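TRAP dicarboxylate transporter, DctP subunit (Sulfurospirillum deleyianum, PDB 4OVS) probably captures succinate or related dicarboxylates in the periplasm as the solute-binding subunit of a TRAP transporter. Local coordinates at residues K167-S172 and Q188-S193; S193-A198 and K217-V222; S152-I157 and V203-E208; E100-D105 and M171-L176; E161-Q166 and K181-N186. All coordinates share one frame; numbering follows the deposited sequence.

Interaction 1 of 5, residues K167-S172 and Q188-S193; sequences KFRIMS and QVLPFS
Strand 167-170 pairs in parallel with the end of strand 186-189, with Arg169 bridged to Gln188 and Ile170 to Val189, and the backbone of Gln188 joins both ways: its N gives to Phe168 O at 2.8 Å, its O takes Ile170 N at 2.9 Å. A weak bond from Leu190 N to Ile170 O ends this ladder. Arg169 carries the polar side of the contact. Its CG stands opposite the backbone N (chi1 -174°) and the chain then bends at chi2 (-96°), which brings the guanidinium side-on to Leu190 O. NE and NH2 both give to that one oxygen, each at 3.0 Å, and the oxygen lies 8° out of the guanidinium plane. NH1 lies near the edge of the Phe192 ring, 4.0 Å from CD1, and bonds a bound succinate. With an alanine at Arg169, Leu190 O would probably lose both side-chain donors and the succinate carboxylate one of its partners. Beside Arg169 on its face of the sheet is Gln188; the other face holds Ile170 and Val189, where Ile170 CG1 meets Val189 CG2 at 3.9 Å. The two strands and the connecting helix 174-181 make a beta-alpha-beta unit; Ile170 packs on that helix through Glu177 and Phe180, while Arg169 touches Val195 and Leu190 touches Ala198 of helix 195-200.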
# COMPACT_ATOMS: atom_id res chain seq x y z
N LYS A 167 6.20 -16.15 -12.55
CA LYS A 167 5.57 -14.88 -12.87
C LYS A 167 4.90 -14.28 -11.63
O LYS A 167 4.10 -14.94 -10.95
CB LYS A 167 4.52 -15.05 -13.96
CG LYS A 167 5.06 -15.39 -15.35
CD LYS A 167 4.07 -14.92 -16.42
CE LYS A 167 4.56 -15.15 -17.85
NZ LYS A 167 4.27 -13.95 -18.72
N PHE A 168 5.22 -13.03 -11.33
CA PHE A 168 4.62 -12.36 -10.18
C PHE A 168 3.90 -11.11 -10.61
O PHE A 168 4.43 -10.33 -11.40
CB PHE A 168 5.70 -11.99 -9.16
CG PHE A 168 6.18 -13.14 -8.31
CD1 PHE A 168 5.56 -13.41 -7.09
CD2 PHE A 168 7.25 -13.91 -8.69
CE1 PHE A 168 5.98 -14.44 -6.30
CE2 PHE A 168 7.69 -14.96 -7.89
CZ PHE A 168 7.04 -15.22 -6.69
N ARG A 169 2.68 -10.91 -10.11
CA ARG A 169 2.07 -9.58 -10.20
C ARG A 169 2.86 -8.58 -9.34
O ARG A 169 3.29 -8.91 -8.24
CB ARG A 169 0.62 -9.64 -9.69
CG ARG A 169 -0.17 -8.34 -9.88
CD ARG A 169 -0.13 -7.53 -8.61
NE ARG A 169 -0.69 -6.19 -8.75
CZ ARG A 169 -1.02 -5.42 -7.71
NH1 ARG A 169 -0.88 -5.90 -6.48
NH2 ARG A 169 -1.50 -4.18 -7.91
N ILE A 170 3.04 -7.36 -9.85
CA ILE A 170 3.54 -6.24 -9.05
C ILE A 170 2.70 -5.00 -9.28
O ILE A 170 2.02 -4.87 -10.29
CB ILE A 170 4.96 -5.85 -9.42
CG1 ILE A 170 5.06 -5.59 -10.92
CG2 ILE A 170 5.92 -6.93 -9.01
CD1 ILE A 170 6.40 -4.95 -11.33
N MSE A 171 2.78 -4.07 -8.34
CA MSE A 171 2.33 -2.71 -8.58
C MSE A 171 3.34 -2.02 -9.51
O MSE A 171 4.46 -2.53 -9.71
CB MSE A 171 2.25 -1.96 -7.27
CG MSE A 171 1.26 -2.55 -6.25
SE MSE A 171 1.50 -1.67 -4.45
CE MSE A 171 3.24 -2.40 -3.97
N SER A 172 2.96 -0.86 -10.04
CA SER A 172 3.73 -0.23 -11.12
C SER A 172 4.89 0.56 -10.58
O SER A 172 4.78 1.75 -10.37
CB SER A 172 2.88 0.72 -11.94
OG SER A 172 3.63 1.18 -13.06
N GLN A 188 5.13 -8.61 -13.54
CA GLN A 188 4.13 -8.14 -14.46
C GLN A 188 3.18 -7.18 -13.72
O GLN A 188 2.58 -7.55 -12.71
CB GLN A 188 3.36 -9.35 -14.96
CG GLN A 188 2.51 -9.08 -16.15
CD GLN A 188 1.71 -10.30 -16.55
OE1 GLN A 188 2.13 -11.45 -16.34
NE2 GLN A 188 0.55 -10.06 -17.15
N VAL A 189 3.02 -5.97 -14.24
CA VAL A 189 2.15 -5.00 -13.61
C VAL A 189 0.68 -5.27 -13.93
O VAL A 189 0.32 -5.41 -15.10
CB VAL A 189 2.48 -3.57 -14.06
CG1 VAL A 189 1.66 -2.59 -13.30
CG2 VAL A 189 3.93 -3.29 -13.86
N LEU A 190 -0.15 -5.36 -12.89
CA LEU A 190 -1.60 -5.45 -13.05
C LEU A 190 -2.28 -4.58 -12.00
O LEU A 190 -1.75 -4.38 -10.92
CB LEU A 190 -2.09 -6.92 -12.88
CG LEU A 190 -1.69 -7.94 -13.95
CD1 LEU A 190 -2.09 -9.36 -13.55
CD2 LEU A 190 -2.33 -7.61 -15.27
N PRO A 191 -3.45 -4.03 -12.32
CA PRO A 191 -4.16 -3.21 -11.34
C PRO A 191 -4.64 -4.11 -10.18
O PRO A 191 -4.93 -5.31 -10.40
CB PRO A 191 -5.37 -2.69 -12.11
CG PRO A 191 -5.18 -3.10 -13.54
CD PRO A 191 -4.23 -4.23 -13.56
N PHE A 192 -4.73 -3.56 -8.99
CA PHE A 192 -5.17 -4.33 -7.83
C PHE A 192 -6.47 -5.14 -8.12
O PHE A 192 -6.61 -6.29 -7.71
CB PHE A 192 -5.31 -3.42 -6.59
CG PHE A 192 -5.44 -4.15 -5.27
CD1 PHE A 192 -4.41 -4.96 -4.78
CD2 PHE A 192 -6.57 -3.98 -4.48
CE1 PHE A 192 -4.53 -5.66 -3.53
CE2 PHE A 192 -6.70 -4.67 -3.28
CZ PHE A 192 -5.66 -5.49 -2.78
N SER A 193 -7.43 -4.57 -8.83
CA SER A 193 -8.73 -5.25 -8.96
C SER A 193 -8.69 -6.56 -9.77
O SER A 193 -9.66 -7.33 -9.77
CB SER A 193 -9.77 -4.33 -9.60
OG SER A 193 -9.44 -4.06 -10.93
O HOH W 1 1.02 -13.06 -19.03

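Interaction 2 of 5, residues S193-A198 and K217-V222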
# COMPACT_ATOMS: atom_id res chain seq x y z
N SER A 193 -7.43 -4.57 -8.83
CA SER A 193 -8.73 -5.25 -8.96
C SER A 193 -8.69 -6.56 -9.77
O SER A 193 -9.66 -7.33 -9.77
CB SER A 193 -9.77 -4.33 -9.60
OG SER A 193 -9.44 -4.06 -10.93
N GLU A 194 -7.57 -6.79 -10.48
CA GLU A 194 -7.45 -7.93 -11.38
C GLU A 194 -6.60 -9.06 -10.78
O GLU A 194 -6.44 -10.12 -11.38
CB GLU A 194 -6.85 -7.47 -12.74
CG GLU A 194 -7.76 -6.53 -13.53
CD GLU A 194 -7.18 -6.07 -14.89
OE1 GLU A 194 -6.19 -6.63 -15.39
OE2 GLU A 194 -7.74 -5.11 -15.47
N VAL A 195 -6.05 -8.82 -9.60
CA VAL A 195 -5.09 -9.74 -9.00
C VAL A 195 -5.69 -11.11 -8.66
O VAL A 195 -5.11 -12.10 -8.99
CB VAL A 195 -4.45 -9.14 -7.77
CG1 VAL A 195 -3.55 -10.13 -7.08
CG2 VAL A 195 -3.64 -7.89 -8.16
N TYR A 196 -6.85 -11.14 -8.01
CA TYR A 196 -7.50 -12.40 -7.65
C TYR A 196 -7.78 -13.27 -8.88
O TYR A 196 -7.45 -14.47 -8.93
CB TYR A 196 -8.80 -12.09 -6.92
CG TYR A 196 -9.65 -13.35 -6.69
CD1 TYR A 196 -10.42 -13.90 -7.70
CD2 TYR A 196 -9.67 -13.94 -5.47
CE1 TYR A 196 -11.19 -15.04 -7.47
CE2 TYR A 196 -10.41 -15.08 -5.22
CZ TYR A 196 -11.17 -15.61 -6.21
OH TYR A 196 -11.89 -16.74 -5.92
N SER A 197 -8.39 -12.67 -9.89
CA SER A 197 -8.70 -13.35 -11.12
C SER A 197 -7.41 -13.83 -11.81
O SER A 197 -7.30 -14.98 -12.21
CB SER A 197 -9.49 -12.40 -12.01
OG SER A 197 -10.10 -13.08 -13.07
N ALA A 198 -6.41 -12.95 -11.91
CA ALA A 198 -5.10 -13.37 -12.47
C ALA A 198 -4.44 -14.55 -11.72
O ALA A 198 -3.85 -15.42 -12.34
CB ALA A 198 -4.15 -12.17 -12.57
N LYS A 217 -9.10 -9.96 0.26
CA LYS A 217 -9.40 -10.12 -1.14
C LYS A 217 -9.38 -11.56 -1.56
O LYS A 217 -9.47 -11.81 -2.74
CB LYS A 217 -8.42 -9.39 -2.04
CG LYS A 217 -8.35 -7.93 -1.81
CD LYS A 217 -9.70 -7.24 -2.14
CE LYS A 217 -9.99 -7.13 -3.60
NZ LYS A 217 -11.20 -6.29 -3.72
N LYS A 218 -9.22 -12.49 -0.61
CA LYS A 218 -9.31 -13.91 -0.84
C LYS A 218 -8.19 -14.45 -1.68
O LYS A 218 -8.33 -15.49 -2.31
CB LYS A 218 -10.66 -14.28 -1.40
CG LYS A 218 -11.75 -13.65 -0.56
CD LYS A 218 -13.07 -14.36 -0.71
CE LYS A 218 -14.21 -13.53 -0.10
NZ LYS A 218 -14.04 -13.30 1.37
N PHE A 219 -7.04 -13.76 -1.65
CA PHE A 219 -5.88 -14.26 -2.39
C PHE A 219 -5.44 -15.59 -1.77
O PHE A 219 -4.84 -16.45 -2.43
CB PHE A 219 -4.73 -13.29 -2.30
CG PHE A 219 -4.97 -11.94 -2.98
CD1 PHE A 219 -5.96 -11.75 -3.94
CD2 PHE A 219 -4.16 -10.85 -2.65
CE1 PHE A 219 -6.11 -10.51 -4.57
CE2 PHE A 219 -4.30 -9.61 -3.27
CZ PHE A 219 -5.28 -9.43 -4.20
N ASN A 220 -5.72 -15.73 -0.47
CA ASN A 220 -5.47 -17.00 0.22
C ASN A 220 -6.19 -18.19 -0.42
O ASN A 220 -5.71 -19.32 -0.32
CB ASN A 220 -5.88 -16.90 1.68
CG ASN A 220 -7.33 -16.56 1.86
OD1 ASN A 220 -7.81 -15.52 1.39
ND2 ASN A 220 -8.04 -17.41 2.57
N GLU A 221 -7.33 -17.95 -1.06
CA GLU A 221 -8.11 -19.02 -1.64
C GLU A 221 -7.57 -19.42 -3.00
O GLU A 221 -7.93 -20.47 -3.53
CB GLU A 221 -9.59 -18.61 -1.71
CG GLU A 221 -10.09 -18.33 -0.33
CD GLU A 221 -11.58 -18.08 -0.26
OE1 GLU A 221 -12.13 -18.04 0.87
OE2 GLU A 221 -12.17 -17.91 -1.32
N VAL A 222 -6.71 -18.58 -3.56
CA VAL A 222 -6.14 -18.87 -4.87
C VAL A 222 -4.60 -18.95 -4.86
O VAL A 222 -3.97 -18.83 -5.90
CB VAL A 222 -6.64 -17.86 -5.95
CG1 VAL A 222 -8.10 -18.13 -6.27
CG2 VAL A 222 -6.44 -16.44 -5.48
O HOH W 2 -12.25 -18.08 -3.93
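Val195 sets CG1 over one face of the Phe219 ring, 3.9 Å from the centroid and 30° off the ring normal, a CH-pi contact in which CG1 comes to 3.4 Å from CZ. The valine turns this methyl inward by placing it opposite its own backbone N (chi1 175°), and the two side chains cross at about a right angle. At the edge of the same ring, in its plane, lies Tyr196 CB, 3.9 Å from Phe219 CE1. Helix 195-200 thus presents two consecutive residues to one phenylalanine. Phe219 begins the short 3-10 segment 219-221; the contact therefore ties the start of helix 195-200 to the link between helix 211-216 and strand 225-227. Tyr196 extends across this link with CG on the far side from its backbone N (chi1 171°). Lys218 O sits near the plane of the tyrosine ring at its edge, 3.6 Å from CE2, and Val222 CG1 approaches CE2 obliquely at 4.0 Å, its side chain crossing the tyrosine at about a right angle. At the far end a water donates to Glu221 OE2; the 2.4 Å separation of its oxygen from Tyr196 OH is too short to be taken at face value. Lys217 CB lies over the Phe219 face opposite Val195, offset toward the rim, and the lysine sends NZ to Asn66 OD1.

Interaction 3 of 5, residues S152-I157 and V203-E208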
# COMPACT_ATOMS: atom_id res chain seq x y z
N SER A 152 2.58 -18.06 -3.64
CA SER A 152 2.65 -18.66 -4.95
C SER A 152 1.65 -19.78 -5.08
O SER A 152 1.15 -20.31 -4.07
CB SER A 152 4.05 -19.25 -5.16
OG SER A 152 4.16 -19.93 -6.40
N ASN A 153 1.36 -20.13 -6.34
CA ASN A 153 0.61 -21.34 -6.70
C ASN A 153 1.51 -22.43 -7.24
O ASN A 153 1.04 -23.52 -7.52
CB ASN A 153 -0.37 -21.05 -7.82
CG ASN A 153 -1.74 -20.74 -7.33
OD1 ASN A 153 -2.16 -21.23 -6.28
ND2 ASN A 153 -2.47 -19.93 -8.08
N LYS A 154 2.78 -22.14 -7.42
CA LYS A 154 3.66 -23.10 -8.08
C LYS A 154 4.37 -24.00 -7.07
O LYS A 154 4.26 -25.21 -7.14
CB LYS A 154 4.66 -22.38 -8.98
CG LYS A 154 4.58 -22.78 -10.45
CD LYS A 154 5.77 -22.18 -11.24
CE LYS A 154 5.66 -22.40 -12.76
NZ LYS A 154 4.34 -21.97 -13.33
N LYS A 155 5.07 -23.40 -6.11
CA LYS A 155 5.79 -24.16 -5.08
C LYS A 155 6.18 -23.30 -3.89
O LYS A 155 6.00 -22.08 -3.93
CB LYS A 155 7.05 -24.76 -5.69
CG LYS A 155 7.82 -23.79 -6.54
CD LYS A 155 9.12 -24.39 -7.03
CE LYS A 155 9.77 -23.50 -8.06
NZ LYS A 155 11.23 -23.79 -8.13
N PRO A 156 6.70 -23.91 -2.81
CA PRO A 156 7.06 -23.04 -1.68
C PRO A 156 8.23 -22.11 -1.99
O PRO A 156 9.24 -22.58 -2.52
CB PRO A 156 7.48 -24.04 -0.60
CG PRO A 156 6.74 -25.31 -0.95
CD PRO A 156 6.70 -25.34 -2.43
N ILE A 157 8.10 -20.82 -1.66
CA ILE A 157 9.21 -19.87 -1.81
C ILE A 157 9.99 -19.76 -0.50
O ILE A 157 9.55 -19.07 0.44
CB ILE A 157 8.71 -18.45 -2.15
CG1 ILE A 157 7.64 -18.46 -3.25
CG2 ILE A 157 9.88 -17.56 -2.57
CD1 ILE A 157 8.10 -19.01 -4.49
N VAL A 203 -2.58 -16.60 -14.75
CA VAL A 203 -1.89 -15.57 -15.53
C VAL A 203 -0.56 -15.21 -14.89
O VAL A 203 0.39 -14.90 -15.60
CB VAL A 203 -2.74 -14.29 -15.69
CG1 VAL A 203 -1.91 -13.15 -16.32
CG2 VAL A 203 -3.96 -14.59 -16.52
N VAL A 204 -0.51 -15.24 -13.56
CA VAL A 204 0.74 -15.15 -12.79
C VAL A 204 0.78 -16.30 -11.77
O VAL A 204 -0.27 -16.86 -11.41
CB VAL A 204 0.91 -13.81 -12.07
CG1 VAL A 204 1.08 -12.66 -13.06
CG2 VAL A 204 -0.26 -13.55 -11.15
N ASP A 205 1.98 -16.67 -11.31
CA ASP A 205 2.14 -17.72 -10.32
C ASP A 205 1.95 -17.21 -8.90
O ASP A 205 1.32 -17.87 -8.08
CB ASP A 205 3.52 -18.36 -10.44
CG ASP A 205 3.77 -18.95 -11.80
OD1 ASP A 205 2.89 -19.67 -12.34
OD2 ASP A 205 4.87 -18.69 -12.33
N GLY A 206 2.48 -16.03 -8.61
CA GLY A 206 2.42 -15.48 -7.27
C GLY A 206 2.30 -13.96 -7.18
O GLY A 206 2.09 -13.28 -8.17
N ALA A 207 2.42 -13.45 -5.95
CA ALA A 207 2.31 -12.03 -5.68
C ALA A 207 2.99 -11.70 -4.35
O ALA A 207 3.47 -12.59 -3.65
CB ALA A 207 0.82 -11.62 -5.65
N GLU A 208 3.03 -10.42 -4.00
CA GLU A 208 3.51 -9.96 -2.70
C GLU A 208 2.43 -9.06 -2.11
O GLU A 208 1.94 -8.17 -2.79
CB GLU A 208 4.81 -9.22 -2.85
CG GLU A 208 4.79 -8.12 -3.92
CD GLU A 208 5.97 -7.09 -3.79
OE1 GLU A 208 7.02 -7.40 -3.18
OE2 GLU A 208 5.84 -5.96 -4.28
O HOH W 3 -1.95 -18.85 -10.46
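Lys154 reaches Asp205 with almost its whole chain. From CB, CG comes to 4.0 Å from Asp205 OD1; CD and CE each come to 3.8 Å from Asp205 OD2. A bend at the last torsion (chi4 51°) then turns NZ back onto OD1 for a salt bridge of 2.9 Å. The ammonium meets that oxygen from above the carboxylate plane, 44° out of it. OD2 has another partner, Lys167 N, so the carboxylate is engaged at both oxygens. Next to this bridge the backbones also join: Asn153 N gives to Asp205 O at 2.9 Å. Ser152 OG accepts from Lys154 N at 2.8 Å, an ST turn, and also bonds Gln166 OE1. A water links Asn153 ND2 with Val204 O. Ser152 and Gly206 form an antiparallel, non-hydrogen-bonded pair where strand 137-152 ends beside strand 206-209, with Lys167 and Arg169 of strand 167-170 bonded to Gly206 through their backbones.

Interaction 4 of 5, residues E100-D105 and M171-L176; sequences EMQLFD and MSSHVL
Gln102 OE1 reaches the opening turn of helix 174-181, accepting from Val175 N at 2.9 Å with an N-H...O angle of 131° and lying 3.0 Å from His174 N. Ser173 is the N-cap residue of this helix, and its OG also takes a weak bond from Val175 N. A side chain from the 100-105 segment thus supplements the helix's own cap, so that Val175 N has two side-chain oxygens as acceptors. Gln102 runs extended beyond CG, which carries the amide past Val175 in the opposite sense to the valine chain, with CB 3.6 Å from Val175 CG2; NE2 is held by Pro99 O. An alanine in place of Gln102 would probably leave Val175 N with the weak serine bond as its remaining side-chain acceptor and Pro99 O without the amide donor NE2. Asp105, from the same segment, accepts from the cap residue: Ser173 OG donates to Asp105 OD2 at 3.0 Å, on the anti lone pair, and Ser92 OG bonds the same oxygen, so OD2 has two hydroxyl partners in a buried setting. Around these polar groups lie apolar contacts to helix 317-330, where Gln102 touches Ile320, and to Phe316, against which Val175 packs. The other methyl of Val175, CG1, stands opposite its backbone N (chi1 152°), a torsion that sets it against Asp105, 3.8 Å from CB and 3.6 Å from O.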
# COMPACT_ATOMS: atom_id res chain seq x y z
N GLU A 100 11.05 9.48 -6.71
CA GLU A 100 11.71 9.29 -5.41
C GLU A 100 10.85 8.50 -4.42
O GLU A 100 11.37 7.94 -3.46
CB GLU A 100 12.12 10.65 -4.79
CG GLU A 100 13.16 11.42 -5.58
CD GLU A 100 12.54 12.31 -6.65
OE1 GLU A 100 13.14 13.34 -7.03
OE2 GLU A 100 11.44 11.96 -7.12
N MSE A 101 9.55 8.48 -4.64
CA MSE A 101 8.68 7.73 -3.74
C MSE A 101 9.06 6.25 -3.77
O MSE A 101 8.68 5.48 -2.89
CB MSE A 101 7.22 7.90 -4.12
CG MSE A 101 6.25 7.39 -3.06
SE MSE A 101 6.09 8.58 -1.52
CE MSE A 101 5.24 10.03 -2.46
N GLN A 102 9.84 5.84 -4.77
CA GLN A 102 10.31 4.45 -4.81
C GLN A 102 11.20 4.11 -3.64
O GLN A 102 11.47 2.93 -3.37
CB GLN A 102 11.04 4.15 -6.12
CG GLN A 102 10.12 4.08 -7.27
CD GLN A 102 10.87 3.81 -8.55
OE1 GLN A 102 10.79 2.71 -9.10
NE2 GLN A 102 11.59 4.82 -9.04
N LEU A 103 11.69 5.12 -2.94
CA LEU A 103 12.45 4.90 -1.72
C LEU A 103 11.74 3.91 -0.76
O LEU A 103 12.35 3.00 -0.25
CB LEU A 103 12.67 6.23 -1.01
CG LEU A 103 13.25 6.24 0.39
CD1 LEU A 103 14.71 5.83 0.43
CD2 LEU A 103 13.08 7.65 0.89
N PHE A 104 10.46 4.10 -0.54
CA PHE A 104 9.70 3.32 0.43
C PHE A 104 9.36 1.88 -0.07
O PHE A 104 8.90 1.03 0.70
CB PHE A 104 8.40 4.05 0.75
CG PHE A 104 8.58 5.43 1.34
CD1 PHE A 104 9.75 5.79 1.98
CD2 PHE A 104 7.54 6.35 1.28
CE1 PHE A 104 9.90 7.05 2.55
CE2 PHE A 104 7.69 7.63 1.85
CZ PHE A 104 8.86 7.97 2.48
N ASP A 105 9.58 1.60 -1.35
CA ASP A 105 9.43 0.26 -1.93
C ASP A 105 10.70 -0.59 -1.86
O ASP A 105 10.65 -1.78 -2.11
CB ASP A 105 9.10 0.36 -3.41
CG ASP A 105 7.66 0.59 -3.68
OD1 ASP A 105 6.85 0.51 -2.72
OD2 ASP A 105 7.34 0.84 -4.86
N MSE A 171 2.78 -4.07 -8.34
CA MSE A 171 2.33 -2.71 -8.58
C MSE A 171 3.34 -2.02 -9.51
O MSE A 171 4.46 -2.53 -9.71
CB MSE A 171 2.25 -1.96 -7.27
CG MSE A 171 1.26 -2.55 -6.25
SE MSE A 171 1.50 -1.67 -4.45
CE MSE A 171 3.24 -2.40 -3.97
N SER A 172 2.96 -0.86 -10.04
CA SER A 172 3.73 -0.23 -11.12
C SER A 172 4.89 0.56 -10.58
O SER A 172 4.78 1.75 -10.37
CB SER A 172 2.88 0.72 -11.94
OG SER A 172 3.63 1.18 -13.06
N SER A 173 6.01 -0.11 -10.40
CA SER A 173 7.16 0.51 -9.78
C SER A 173 8.42 -0.13 -10.29
O SER A 173 8.57 -1.35 -10.22
CB SER A 173 7.09 0.28 -8.28
OG SER A 173 8.33 0.62 -7.68
N HIS A 174 9.36 0.68 -10.78
CA HIS A 174 10.61 0.14 -11.29
C HIS A 174 11.40 -0.57 -10.21
O HIS A 174 12.10 -1.53 -10.48
CB HIS A 174 11.46 1.22 -11.97
CG HIS A 174 10.78 1.85 -13.14
ND1 HIS A 174 10.71 3.22 -13.32
CD2 HIS A 174 10.13 1.30 -14.19
CE1 HIS A 174 10.06 3.48 -14.43
NE2 HIS A 174 9.69 2.34 -14.98
N VAL A 175 11.24 -0.16 -8.95
CA VAL A 175 11.98 -0.83 -7.89
C VAL A 175 11.50 -2.27 -7.71
O VAL A 175 12.30 -3.21 -7.59
CB VAL A 175 11.88 -0.08 -6.56
CG1 VAL A 175 12.03 -1.06 -5.39
CG2 VAL A 175 12.92 1.07 -6.52
N LEU A 176 10.18 -2.46 -7.69
CA LEU A 176 9.62 -3.81 -7.59
C LEU A 176 9.95 -4.69 -8.78
O LEU A 176 10.11 -5.90 -8.62
CB LEU A 176 8.12 -3.76 -7.44
CG LEU A 176 7.64 -2.95 -6.25
CD1 LEU A 176 6.14 -2.94 -6.26
CD2 LEU A 176 8.17 -3.47 -4.91

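Interaction 5 of 5, residues E161-Q166 and K181-N186; sequences EDAAGQ and KAVGAN
This is a backbone-led turn-to-turn contact: the loop after helix 160-163 lies against the loop after helix 174-181, and main-chain bonds do most of the joining. Gly165 N donates to Gly184 O at 2.8 Å, with the donor 43° out of the carbonyl plane. Further along, Asn186 N gives to Gln166 O at 2.9 Å in a nearly straight bond, 176° at the hydrogen. Both loops are shaped by turns, a type II turn from Ala163 to Gln166 and a type I turn from Lys181 to Gly184. Gly184, with positive phi, is the C-prime residue of a Schellman motif ending helix 174-181. The backbone angles of Gly165 leave no room for a CB beside the preceding carbonyl, and at Gly184 positive phi and the nearness of Ala164 CB also suit glycine. The small side chains fit between. Ala163 CB meets Val183 CG2 at 3.6 Å; chi1 of -56° puts CG1 anti to the carbonyl carbon and leaves CG2 between the backbone N and the carbonyl carbon. Ala185 CB rests 3.3 Å from Gln166 O and 3.6 Å from Ala163 O. The amide end of Gln166 is held within its own loop, NE2 bonding Asp162 O at 2.8 Å, and its OE1 bonds Ser152 OG. Beyond the turns the two segments run into the parallel strands 167-170 and 186-189, and Ala185 packs on Phe168 of the first of them.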
# COMPACT_ATOMS: atom_id res chain seq x y z
N GLU A 161 16.31 -18.65 -4.94
CA GLU A 161 16.31 -19.74 -5.89
C GLU A 161 14.90 -20.17 -6.30
O GLU A 161 14.65 -20.48 -7.46
CB GLU A 161 17.07 -20.89 -5.24
CG GLU A 161 17.21 -22.11 -6.07
CD GLU A 161 17.46 -23.36 -5.23
OE1 GLU A 161 17.56 -23.23 -3.99
OE2 GLU A 161 17.53 -24.47 -5.82
N ASP A 162 13.97 -20.19 -5.36
CA ASP A 162 12.63 -20.73 -5.61
C ASP A 162 11.73 -19.80 -6.43
O ASP A 162 10.78 -20.24 -7.12
CB ASP A 162 11.96 -21.05 -4.29
CG ASP A 162 12.71 -22.10 -3.52
OD1 ASP A 162 13.33 -22.96 -4.18
OD2 ASP A 162 12.70 -22.03 -2.27
N ALA A 163 12.04 -18.52 -6.35
CA ALA A 163 11.24 -17.52 -7.05
C ALA A 163 11.58 -17.55 -8.53
O ALA A 163 10.80 -17.09 -9.36
CB ALA A 163 11.51 -16.16 -6.46
N ALA A 164 12.75 -18.08 -8.86
CA ALA A 164 13.25 -18.01 -10.24
C ALA A 164 12.33 -18.76 -11.23
O ALA A 164 11.96 -19.91 -11.03
CB ALA A 164 14.66 -18.54 -10.31
N GLY A 165 11.96 -18.09 -12.32
CA GLY A 165 11.17 -18.74 -13.35
C GLY A 165 9.68 -18.55 -13.13
O GLY A 165 8.87 -19.00 -13.93
N GLN A 166 9.33 -17.88 -12.04
CA GLN A 166 7.93 -17.65 -11.72
C GLN A 166 7.45 -16.24 -12.10
O GLN A 166 8.20 -15.26 -11.99
CB GLN A 166 7.68 -17.87 -10.22
CG GLN A 166 7.84 -19.32 -9.76
CD GLN A 166 7.24 -19.54 -8.38
OE1 GLN A 166 6.10 -19.14 -8.11
NE2 GLN A 166 8.01 -20.15 -7.49
N LYS A 181 13.33 -9.32 -10.65
CA LYS A 181 14.32 -9.66 -11.66
C LYS A 181 15.59 -10.12 -10.96
O LYS A 181 16.29 -10.98 -11.45
CB LYS A 181 14.59 -8.46 -12.57
CG LYS A 181 13.64 -8.33 -13.76
CD LYS A 181 13.60 -6.90 -14.30
CE LYS A 181 13.20 -6.80 -15.75
NZ LYS A 181 11.90 -7.45 -16.03
N ALA A 182 15.86 -9.56 -9.79
CA ALA A 182 17.08 -9.88 -9.07
C ALA A 182 17.12 -11.33 -8.61
O ALA A 182 18.21 -11.87 -8.41
CB ALA A 182 17.23 -8.98 -7.90
N VAL A 183 15.96 -11.96 -8.42
CA VAL A 183 15.91 -13.39 -8.09
C VAL A 183 15.32 -14.22 -9.22
O VAL A 183 14.83 -15.33 -9.01
CB VAL A 183 15.12 -13.64 -6.79
CG1 VAL A 183 15.72 -12.82 -5.63
CG2 VAL A 183 13.68 -13.28 -6.97
N GLY A 184 15.39 -13.69 -10.44
CA GLY A 184 15.18 -14.52 -11.62
C GLY A 184 13.72 -14.75 -11.95
O GLY A 184 13.37 -15.66 -12.72
N ALA A 185 12.86 -13.93 -11.36
CA ALA A 185 11.43 -13.98 -11.64
C ALA A 185 11.02 -13.03 -12.78
O ALA A 185 11.80 -12.18 -13.24
CB ALA A 185 10.65 -13.66 -10.37
N ASN A 186 9.77 -13.18 -13.20
CA ASN A 186 9.19 -12.40 -14.28
C ASN A 186 8.08 -11.53 -13.71
O ASN A 186 6.96 -12.02 -13.51
CB ASN A 186 8.65 -13.37 -15.33
CG ASN A 186 8.26 -12.68 -16.63
OD1 ASN A 186 8.36 -11.47 -16.77
ND2 ASN A 186 7.80 -13.48 -17.60

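Overall arrangement
From the N terminus, 100-105 comes first and pairs with 171-176, so interaction 4 closes a loop of 65 intervening residues and joins that early segment to the start of helix 174-181. Segment 152-157 then opens a loop that closes at 203-208; interactions 1 and 5 both nest inside it and cross each other, while interaction 4 crosses interactions 3 and 5. Interaction 1 opens at 167-172, sharing Met171 and Ser172 with interaction 4, and ends on Ser193, where interaction 2 starts. That last contact, closing at 217-222, crosses interaction 3. Together they tie the parallel pair 167-170 and 186-189 to the larger sheet, helices 174-181 and 195-200 and the succinate site.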